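PDB 5J72: putative N-acetylmuramoyl-L-alanine amidase,autolysin cwp6 from Peptoclostridium difficile, which probably cleaves the amide link between N-acetylmuramoyl residues and L-alanine in peptidoglycan as a zinc-dependent autolysin, attached to the cell wall through CWB2 modules. Local coordinates for residues Leu48-Glu52 with Lys53-Tyr57; Ala249-Ile252 with Asp253-His256. All blocks are in the same frame, centred on the assembly; numbering follows the deposited sequence.

Contact 1: Leu48-Glu52 with Lys53-Tyr57; sequences LNYNE and KTDSY
Tyr50 lies obliquely against Tyr57 where the two strands of a beta hairpin enter their turn. CD1 of Tyr50 sits over one face of the Tyr57 ring, toward its rim, 3.5 Å from Tyr57 CZ, with the ring planes at 53°. The same phenol reaches the turn: Tyr50 OH donates to Asp55 OD2 at 2.6 Å, a short bond that uses the carboxylate lone pair turned away from OD1. The oxygen meets the ring at its edge, while the carboxylate plane stands 82° from the ring plane. With CG anti to the backbone N (chi1 -169°), the Tyr50 ring extends toward the turn, where its hydroxyl meets Asp55.

In the backbone, Asn51 N donates to Ser56 O at 2.8 Å. Asp55 and Ser56 both face Asn51, a G1 beta bulge with Asp55 in the left-handed helical region, and Asn51 O collects three weak bonds, from Thr54 N, Asp55 N and Ser56 N. The Asn51 side chain runs beside that of Lys53, and OD1 takes a weak bond from Lys53 N, 2.9 Å away. Farther out, Glu58 accepts from Asn51 ND2 and bonds Thr54 OG1, and Lys23 forms a salt bridge with Asp55 OD1. Tyr57 OH bonds to Ala30 O. Strands 42-51 and 56-63 are flanked by strand 30-39, which pairs with the former, and strand 16-24, which pairs with the latter.

Contact 2: Ala249-Ile252 with Asp253-His256; sequences AKEI and DKYH
Ile252 O is gripped twice in the last turn of helix 241-253 and the chain that follows, within a CWB2 cell-wall-binding module: by Tyr255 N at 2.8 Å from above its carbonyl plane, and by His256 N at 3.1 Å almost in line with the C=O. Among the other backbone bonds, Asp253 N donates to Ala249 O four residues back, at 3.0 Å. One step on, Lys254 N bonds Glu251 O at 3.0 Å, an i to i+3 spacing with the donor above the carbonyl plane, and is weakly bonded to Lys250 O.

The charged pair is looser. Glu251 OE1 and Lys254 NZ form a long salt bridge of 3.7 Å, supplemented by a water that donates to the carboxylate and accepts from the ammonium. A bend at chi2 (82°) turns the Glu251 carboxylate back toward the extended lysine, while OE2 bonds Tyr180 OH.

Van der Waals contacts make up the rest. Glu251 O lies at the edge of the Tyr255 ring, in its plane. Ile252 and His256 run side by side, and Ile252 CG2 approaches 3.5 Å from His256 NE2, a nitrogen hydrogen-bonded to Gln284 O.

Contact 1 belongs to the N-terminal domain and contact 2 to a CWB2 module, so the two local contacts lie in different parts of the chain. Their centres are 22 Å apart and their nearest atoms about 8 Å, without touching, and both lie on the same side of the chain's centre. Both lie at a distance from bound calcium: the Ser56 side chain of contact 1 is about 11 Å from an ion, that of Tyr255 in contact 2 about 14 Å. Ser56 is also about 8 Å, side chain to side chain, from Asn6, which has been seen to bind calcium in this protein, though that ion is not bound to this chain here. Neither contact includes His460, Glu477 or His530, which bind the zinc ion.

Contact 1: Leu48-Glu52 with Lys53-Tyr57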
loop_
_atom_site.group_PDB
_atom_site.type_symbol
_atom_site.label_atom_id
_atom_site.label_comp_id
_atom_site.label_asym_id
_atom_site.label_seq_id
_atom_site.Cartn_x
_atom_site.Cartn_y
_atom_site.Cartn_z
ATOM N N LEU A 48 -4.793 -32.654 3.836
ATOM C CA LEU A 48 -3.690 -32.174 2.987
ATOM C C LEU A 48 -3.250 -33.336 2.122
ATOM O O LEU A 48 -3.004 -34.430 2.645
ATOM C CB LEU A 48 -2.537 -31.686 3.920
ATOM C CG LEU A 48 -2.988 -30.732 5.051
ATOM C CD1 LEU A 48 -1.742 -30.262 5.717
ATOM C CD2 LEU A 48 -3.818 -29.515 4.490
ATOM N N ASN A 49 -3.152 -33.121 0.808
ATOM C CA ASN A 49 -2.783 -34.185 -0.136
ATOM C C ASN A 49 -1.325 -34.157 -0.512
ATOM O O ASN A 49 -0.772 -33.093 -0.717
ATOM C CB ASN A 49 -3.593 -33.981 -1.379
ATOM C CG ASN A 49 -5.051 -34.211 -1.056
ATOM O OD1 ASN A 49 -5.835 -33.272 -1.110
ATOM N ND2 ASN A 49 -5.469 -35.414 -0.698
ATOM N N TYR A 50 -0.725 -35.340 -0.636
ATOM C CA TYR A 50 0.674 -35.464 -0.967
ATOM C C TYR A 50 1.003 -34.888 -2.355
ATOM O O TYR A 50 0.330 -35.206 -3.341
ATOM C CB TYR A 50 1.058 -36.931 -0.901
ATOM C CG TYR A 50 2.559 -37.111 -0.981
ATOM C CD1 TYR A 50 3.389 -36.685 0.049
ATOM C CD2 TYR A 50 3.148 -37.713 -2.094
ATOM C CE1 TYR A 50 4.774 -36.857 -0.021
ATOM C CE2 TYR A 50 4.527 -37.902 -2.168
ATOM C CZ TYR A 50 5.333 -37.476 -1.139
ATOM O OH TYR A 50 6.680 -37.664 -1.266
ATOM N N ASN A 51 2.039 -34.082 -2.418
ATOM C CA ASN A 51 2.461 -33.478 -3.682
ATOM C C ASN A 51 3.885 -34.013 -3.915
ATOM O O ASN A 51 4.800 -33.626 -3.204
ATOM C CB ASN A 51 2.388 -31.962 -3.596
ATOM C CG ASN A 51 2.964 -31.249 -4.843
ATOM O OD1 ASN A 51 3.540 -31.891 -5.726
ATOM N ND2 ASN A 51 2.927 -29.935 -4.939
ATOM N N GLU A 52 4.052 -34.932 -4.895
ATOM C CA GLU A 52 5.380 -35.504 -5.186
ATOM C C GLU A 52 6.338 -34.461 -5.663
ATOM O O GLU A 52 7.519 -34.580 -5.374
ATOM C CB GLU A 52 5.280 -36.653 -6.186
ATOM C CG GLU A 52 4.702 -37.844 -5.449
ATOM C CD GLU A 52 5.314 -39.161 -5.838
ATOM O OE1 GLU A 52 5.067 -39.609 -6.988
ATOM O OE2 GLU A 52 6.027 -39.758 -4.993
ATOM N N LYS A 53 5.884 -33.428 -6.327
ATOM C CA LYS A 53 6.845 -32.411 -6.736
ATOM C C LYS A 53 7.592 -31.905 -5.508
ATOM O O LYS A 53 8.806 -31.807 -5.526
ATOM C CB LYS A 53 6.112 -31.227 -7.402
ATOM C CG LYS A 53 7.026 -30.084 -7.841
ATOM C CD LYS A 53 6.229 -28.953 -8.574
ATOM C CE LYS A 53 6.815 -28.632 -9.955
ATOM N NZ LYS A 53 6.557 -27.213 -10.364
ATOM N N THR A 54 6.866 -31.594 -4.416
ATOM C CA THR A 54 7.516 -31.032 -3.246
ATOM C C THR A 54 7.747 -32.035 -2.113
ATOM O O THR A 54 8.318 -31.632 -1.108
ATOM C CB THR A 54 6.659 -29.857 -2.713
ATOM O OG1 THR A 54 5.375 -30.405 -2.331
ATOM C CG2 THR A 54 6.420 -28.759 -3.768
ATOM N N ASP A 55 7.309 -33.302 -2.241
ATOM C CA ASP A 55 7.477 -34.268 -1.142
ATOM C C ASP A 55 6.810 -33.686 0.182
ATOM O O ASP A 55 7.358 -33.792 1.274
ATOM C CB ASP A 55 8.989 -34.515 -0.897
ATOM C CG ASP A 55 9.221 -35.513 0.215
ATOM O OD1 ASP A 55 10.132 -35.278 1.037
ATOM O OD2 ASP A 55 8.472 -36.512 0.288
ATOM N N SER A 56 5.658 -33.067 0.035
ATOM C CA SER A 56 4.947 -32.390 1.162
ATOM C C SER A 56 3.433 -32.663 1.070
ATOM O O SER A 56 2.949 -32.956 -0.005
ATOM C CB SER A 56 5.099 -30.879 1.014
ATOM O OG SER A 56 6.143 -30.459 1.862
ATOM N N TYR A 57 2.716 -32.547 2.186
ATOM C CA TYR A 57 1.259 -32.704 2.157
ATOM C C TYR A 57 0.756 -31.231 2.115
ATOM O O TYR A 57 1.122 -30.425 2.995
ATOM C CB TYR A 57 0.821 -33.473 3.415
ATOM C CG TYR A 57 1.221 -34.937 3.311
ATOM C CD1 TYR A 57 2.480 -35.373 3.735
ATOM C CD2 TYR A 57 0.354 -35.873 2.774
ATOM C CE1 TYR A 57 2.853 -36.710 3.620
ATOM C CE2 TYR A 57 0.715 -37.205 2.652
ATOM C CZ TYR A 57 1.963 -37.616 3.070
ATOM O OH TYR A 57 2.310 -38.934 2.882
#

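Contact 2: Ala249-Ile252 with Asp253-His256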
loop_
_atom_site.group_PDB
_atom_site.type_symbol
_atom_site.label_atom_id
_atom_site.label_comp_id
_atom_site.label_asym_id
_atom_site.label_seq_id
_atom_site.Cartn_x
_atom_site.Cartn_y
_atom_site.Cartn_z
ATOM N N ALA A 249 18.463 -11.105 -7.925
ATOM C CA ALA A 249 17.709 -11.791 -8.971
ATOM C C ALA A 249 18.404 -13.125 -9.357
ATOM O O ALA A 249 17.718 -14.124 -9.619
ATOM C CB ALA A 249 17.557 -10.865 -10.211
ATOM N N LYS A 250 19.750 -13.133 -9.448
ATOM C CA LYS A 250 20.425 -14.403 -9.790
ATOM C C LYS A 250 20.251 -15.432 -8.669
ATOM O O LYS A 250 20.174 -16.647 -8.923
ATOM C CB LYS A 250 21.948 -14.143 -9.986
ATOM C CG LYS A 250 22.203 -13.308 -11.264
ATOM C CD LYS A 250 23.742 -12.944 -11.335
ATOM C CE LYS A 250 24.064 -12.138 -12.571
ATOM N NZ LYS A 250 25.535 -12.058 -12.795
ATOM N N GLU A 251 20.188 -14.938 -7.420
ATOM C CA GLU A 251 19.984 -15.874 -6.307
ATOM C C GLU A 251 18.569 -16.487 -6.404
ATOM O O GLU A 251 18.394 -17.693 -6.255
ATOM C CB GLU A 251 20.210 -15.151 -4.979
ATOM C CG GLU A 251 19.847 -16.062 -3.792
ATOM C CD GLU A 251 20.957 -17.083 -3.378
ATOM O OE1 GLU A 251 22.042 -17.096 -4.005
ATOM O OE2 GLU A 251 20.715 -17.857 -2.394
ATOM N N ILE A 252 17.537 -15.644 -6.707
ATOM C CA ILE A 252 16.203 -16.212 -6.839
ATOM C C ILE A 252 16.190 -17.271 -7.972
ATOM O O ILE A 252 15.556 -18.322 -7.848
ATOM C CB ILE A 252 15.177 -15.048 -7.138
ATOM C CG1 ILE A 252 15.048 -14.128 -5.885
ATOM C CG2 ILE A 252 13.798 -15.649 -7.519
ATOM C CD1 ILE A 252 14.335 -12.736 -6.171
ATOM N N ASP A 253 16.900 -16.981 -9.063
ATOM C CA ASP A 253 16.935 -17.897 -10.212
ATOM C C ASP A 253 17.541 -19.301 -9.856
ATOM O O ASP A 253 17.323 -20.261 -10.600
ATOM C CB ASP A 253 17.751 -17.241 -11.334
ATOM C CG ASP A 253 17.660 -17.988 -12.609
ATOM O OD1 ASP A 253 16.542 -18.117 -13.138
ATOM O OD2 ASP A 253 18.682 -18.468 -13.064
ATOM N N LYS A 254 18.259 -19.410 -8.738
ATOM C CA LYS A 254 18.776 -20.726 -8.303
ATOM C C LYS A 254 17.652 -21.543 -7.723
ATOM O O LYS A 254 17.776 -22.774 -7.626
ATOM C CB LYS A 254 19.815 -20.549 -7.204
ATOM C CG LYS A 254 21.156 -19.982 -7.658
ATOM C CD LYS A 254 21.910 -19.678 -6.375
ATOM C CE LYS A 254 23.427 -19.583 -6.512
ATOM N NZ LYS A 254 24.119 -19.980 -5.192
ATOM N N TYR A 255 16.530 -20.888 -7.308
ATOM C CA TYR A 255 15.374 -21.617 -6.734
ATOM C C TYR A 255 14.300 -21.918 -7.748
ATOM O O TYR A 255 13.724 -23.004 -7.732
ATOM C CB TYR A 255 14.733 -20.762 -5.625
ATOM C CG TYR A 255 15.579 -20.783 -4.379
ATOM C CD1 TYR A 255 16.792 -20.091 -4.317
ATOM C CD2 TYR A 255 15.209 -21.560 -3.283
ATOM C CE1 TYR A 255 17.634 -20.203 -3.196
ATOM C CE2 TYR A 255 16.032 -21.665 -2.163
ATOM C CZ TYR A 255 17.244 -21.001 -2.127
ATOM O OH TYR A 255 17.999 -21.178 -0.992
ATOM N N HIS A 256 13.978 -20.935 -8.622
ATOM C CA HIS A 256 12.968 -21.171 -9.660
ATOM C C HIS A 256 13.246 -20.146 -10.750
ATOM O O HIS A 256 13.954 -19.168 -10.512
ATOM C CB HIS A 256 11.528 -21.044 -9.131
ATOM C CG HIS A 256 11.294 -19.767 -8.397
ATOM N ND1 HIS A 256 11.295 -19.706 -7.018
ATOM C CD2 HIS A 256 11.066 -18.505 -8.842
ATOM C CE1 HIS A 256 11.096 -18.447 -6.660
ATOM N NE2 HIS A 256 10.954 -17.697 -7.736
HETATM O O HOH W 1 24.588 -18.032 -2.838
#